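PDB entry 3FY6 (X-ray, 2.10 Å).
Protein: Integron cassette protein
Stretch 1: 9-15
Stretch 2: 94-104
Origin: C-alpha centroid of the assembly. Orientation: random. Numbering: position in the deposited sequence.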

# COMPACT_ATOMS: atom_id res chain seq x y z
N MSE A 9 20.30 16.04 -15.07
CA MSE A 9 19.69 14.71 -15.09
C MSE A 9 20.46 13.75 -14.19
O MSE A 9 21.68 13.65 -14.26
CB MSE A 9 19.66 14.17 -16.52
CG MSE A 9 19.25 12.70 -16.63
SE MSE A 9 20.73 11.42 -16.46
CE MSE A 9 19.73 9.75 -16.58
N THR A 10 19.75 13.03 -13.32
CA THR A 10 20.44 12.08 -12.45
C THR A 10 19.70 10.77 -12.30
O THR A 10 18.51 10.66 -12.60
CB THR A 10 20.76 12.68 -11.07
OG1 THR A 10 19.60 12.60 -10.22
CG2 THR A 10 21.17 14.13 -11.21
N GLU A 11 20.43 9.77 -11.83
CA GLU A 11 19.91 8.42 -11.76
C GLU A 11 20.08 7.90 -10.35
O GLU A 11 21.14 8.04 -9.75
CB GLU A 11 20.67 7.53 -12.74
CG GLU A 11 19.89 6.32 -13.23
CD GLU A 11 20.53 5.69 -14.46
OE1 GLU A 11 21.67 5.20 -14.35
OE2 GLU A 11 19.89 5.69 -15.53
N VAL A 12 19.02 7.32 -9.81
CA VAL A 12 19.08 6.74 -8.48
C VAL A 12 18.80 5.24 -8.59
O VAL A 12 17.81 4.84 -9.18
CB VAL A 12 18.03 7.41 -7.56
CG1 VAL A 12 18.17 6.90 -6.14
CG2 VAL A 12 18.18 8.93 -7.60
N ASN A 13 19.70 4.42 -8.05
CA ASN A 13 19.48 2.99 -8.04
C ASN A 13 18.93 2.57 -6.68
O ASN A 13 19.55 2.79 -5.66
CB ASN A 13 20.77 2.23 -8.36
CG ASN A 13 21.06 2.16 -9.85
OD1 ASN A 13 20.72 3.08 -10.60
ND2 ASN A 13 21.66 1.07 -10.30
N LEU A 14 17.74 1.96 -6.69
CA LEU A 14 17.08 1.58 -5.44
C LEU A 14 17.03 0.05 -5.31
O LEU A 14 16.86 -0.65 -6.30
CB LEU A 14 15.67 2.17 -5.39
CG LEU A 14 15.59 3.70 -5.41
CD1 LEU A 14 14.14 4.16 -5.48
CD2 LEU A 14 16.28 4.28 -4.17
N ASN A 15 17.17 -0.45 -4.09
CA ASN A 15 17.26 -1.89 -3.89
C ASN A 15 16.02 -2.43 -3.17
O ASN A 15 15.85 -2.23 -1.97
CB ASN A 15 18.52 -2.24 -3.11
CG ASN A 15 19.76 -1.55 -3.69
OD1 ASN A 15 20.45 -0.81 -2.99
ND2 ASN A 15 20.02 -1.77 -4.96
N ASP A 94 19.29 18.55 -3.91
CA ASP A 94 20.38 18.28 -4.85
C ASP A 94 20.41 16.79 -5.15
O ASP A 94 19.57 16.03 -4.67
CB ASP A 94 21.73 18.79 -4.32
CG ASP A 94 22.11 18.16 -2.99
OD1 ASP A 94 21.89 16.95 -2.79
OD2 ASP A 94 22.66 18.89 -2.14
N ASN A 95 21.38 16.36 -5.95
CA ASN A 95 21.48 14.97 -6.36
C ASN A 95 21.65 14.00 -5.19
O ASN A 95 21.08 12.92 -5.20
CB ASN A 95 22.62 14.78 -7.35
CG ASN A 95 22.35 15.44 -8.67
OD1 ASN A 95 21.26 15.99 -8.89
ND2 ASN A 95 23.33 15.41 -9.56
N ASP A 96 22.43 14.39 -4.20
CA ASP A 96 22.67 13.47 -3.09
C ASP A 96 21.44 13.38 -2.20
O ASP A 96 21.09 12.31 -1.70
CB ASP A 96 23.91 13.86 -2.29
CG ASP A 96 24.42 12.72 -1.43
OD1 ASP A 96 25.32 11.98 -1.90
OD2 ASP A 96 23.92 12.54 -0.31
N GLU A 97 20.77 14.52 -2.03
CA GLU A 97 19.54 14.58 -1.25
C GLU A 97 18.41 13.77 -1.88
O GLU A 97 17.72 13.04 -1.20
CB GLU A 97 19.09 16.03 -1.05
CG GLU A 97 19.90 16.84 -0.04
CD GLU A 97 19.50 18.32 -0.06
OE1 GLU A 97 19.76 18.98 -1.09
OE2 GLU A 97 18.92 18.81 0.94
N VAL A 98 18.22 13.90 -3.19
CA VAL A 98 17.13 13.16 -3.81
C VAL A 98 17.42 11.66 -3.71
O VAL A 98 16.52 10.86 -3.54
CB VAL A 98 16.82 13.61 -5.25
CG1 VAL A 98 17.92 13.20 -6.21
CG2 VAL A 98 15.46 13.03 -5.70
N THR A 99 18.70 11.30 -3.77
CA THR A 99 19.12 9.92 -3.62
C THR A 99 18.74 9.35 -2.26
O THR A 99 18.12 8.29 -2.19
CB THR A 99 20.63 9.75 -3.84
OG1 THR A 99 20.94 10.15 -5.18
CG2 THR A 99 21.04 8.30 -3.64
N ARG A 100 19.13 10.04 -1.20
CA ARG A 100 18.82 9.58 0.16
C ARG A 100 17.32 9.54 0.44
O ARG A 100 16.81 8.56 1.00
CB ARG A 100 19.54 10.40 1.23
CG ARG A 100 20.94 9.91 1.52
CD ARG A 100 20.99 8.38 1.67
NE ARG A 100 20.32 7.87 2.87
CZ ARG A 100 20.33 6.59 3.24
NH1 ARG A 100 20.97 5.70 2.50
NH2 ARG A 100 19.71 6.20 4.35
N GLU A 101 16.61 10.60 0.06
CA GLU A 101 15.17 10.62 0.30
C GLU A 101 14.46 9.42 -0.39
O GLU A 101 13.58 8.79 0.19
CB GLU A 101 14.57 11.97 -0.12
CG GLU A 101 15.12 13.18 0.68
CD GLU A 101 14.97 13.04 2.20
OE1 GLU A 101 14.09 12.29 2.65
OE2 GLU A 101 15.72 13.69 2.95
N LEU A 102 14.87 9.09 -1.62
CA LEU A 102 14.28 7.96 -2.33
C LEU A 102 14.72 6.64 -1.70
O LEU A 102 13.95 5.68 -1.66
CB LEU A 102 14.67 7.97 -3.81
CG LEU A 102 13.95 9.01 -4.67
CD1 LEU A 102 14.46 8.93 -6.10
CD2 LEU A 102 12.45 8.80 -4.63
N GLU A 103 15.95 6.59 -1.21
CA GLU A 103 16.42 5.41 -0.50
C GLU A 103 15.62 5.16 0.77
O GLU A 103 15.45 4.00 1.17
CB GLU A 103 17.92 5.49 -0.21
CG GLU A 103 18.77 5.31 -1.49
CD GLU A 103 20.27 5.42 -1.25
OE1 GLU A 103 20.69 6.08 -0.28
OE2 GLU A 103 21.04 4.84 -2.06
N LEU A 104 15.13 6.22 1.41
CA LEU A 104 14.31 6.02 2.60
C LEU A 104 12.95 5.43 2.20
O LEU A 104 12.32 4.70 2.97
CB LEU A 104 14.14 7.32 3.41
CG LEU A 104 15.38 8.00 4.01
CD1 LEU A 104 14.96 9.21 4.85
CD2 LEU A 104 16.18 7.02 4.87
O HOH W 1 22.75 8.40 -6.78
O HOH W 2 20.37 2.20 -2.84
O HOH W 3 21.05 4.72 -4.57

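No direct hydrogen bond joins the strand to the helix; the polar links between them run through water. Water 1 donates to Thr-99 OG1 at 3.0 Å and makes a weak bond to Glu-11 O at 3.4 Å. Two further waters lie between Asn-13 and Glu-103. Water 2 is 3.0 Å from Asn-13 O and 2.8 Å from Glu-103 OE2, and water 3 approaches the same two atoms more closely, at 2.7 Å from Asn-13 O and 2.5 Å from Glu-103 OE2. The carbonyl and carboxylate oxygens themselves, Asn-13 O and Glu-103 OE2, stand 4.4 Å apart. Both are acceptors, so a donor such as water is needed to connect them.

Strand 10-15 packs along helix 95-104. The two run in nearly the same direction, 21° apart, with their axes 8.8 Å from each other at closest approach. Thr-10, Val-12 and Leu-14 meet the helix at Asn-95, Thr-99 and Glu-103, so two residues of strand match four of helix, a little over one turn. The alternation of the strand sends the CA-to-CB bonds of Thr-10 and Val-12 toward the helix and those of Glu-11 and Asn-13 away from it. Glu-11 and Asn-13 meet the waters through their backbone carbonyls.

The apolar part of the contact centres on Val-12, Leu-14 and Leu-102. Val-12 CG2 lies 4.0 Å from Leu-102 CD1 and 3.9 Å from Thr-99 OG1, so one methyl group touches both a leucine and a threonine hydroxyl. Leu-14 starts sideways to the helix, but its end comes nearer: CD2 approaches Leu-102 O to 3.7 Å and Leu-102 CB to 4.0 Å, and also lies 3.8 Å from Glu-103 CG. It thus packs against the helix backbone as well as against side chains. Near the N-terminal end of the helix, Thr-10 CG2 comes within 3.0 Å of Asn-95 OD1, a single short carbon-oxygen approach, and the amide oxygen has its hydrogen bond elsewhere in the structure. Together the two stretches bury 349 Å².

Further bonds lie within the second stretch, some at its start and some at residues that meet the strand. Asp-94 caps the helix N terminus, accepting from Glu-97 N through OD1 at 2.8 Å, while Glu-97 OE1 accepts in return from Asp-94 N at 2.9 Å; each side chain thus satisfies the other residue's backbone amide. Thr-99, in the m rotamer, donates from OG1 back to Asn-95 O at 2.8 Å. That bond uses the hydroxyl proton, leaving the oxygen to accept from water 1. Glu-103 is engaged at both carboxylate oxygens: OE1 forms a salt bridge with Arg-100 NH1 at 2.8 Å, although the hydrogen bond within it is weak, with an angle of 128°, and OE2 is the atom reached by waters 2 and 3.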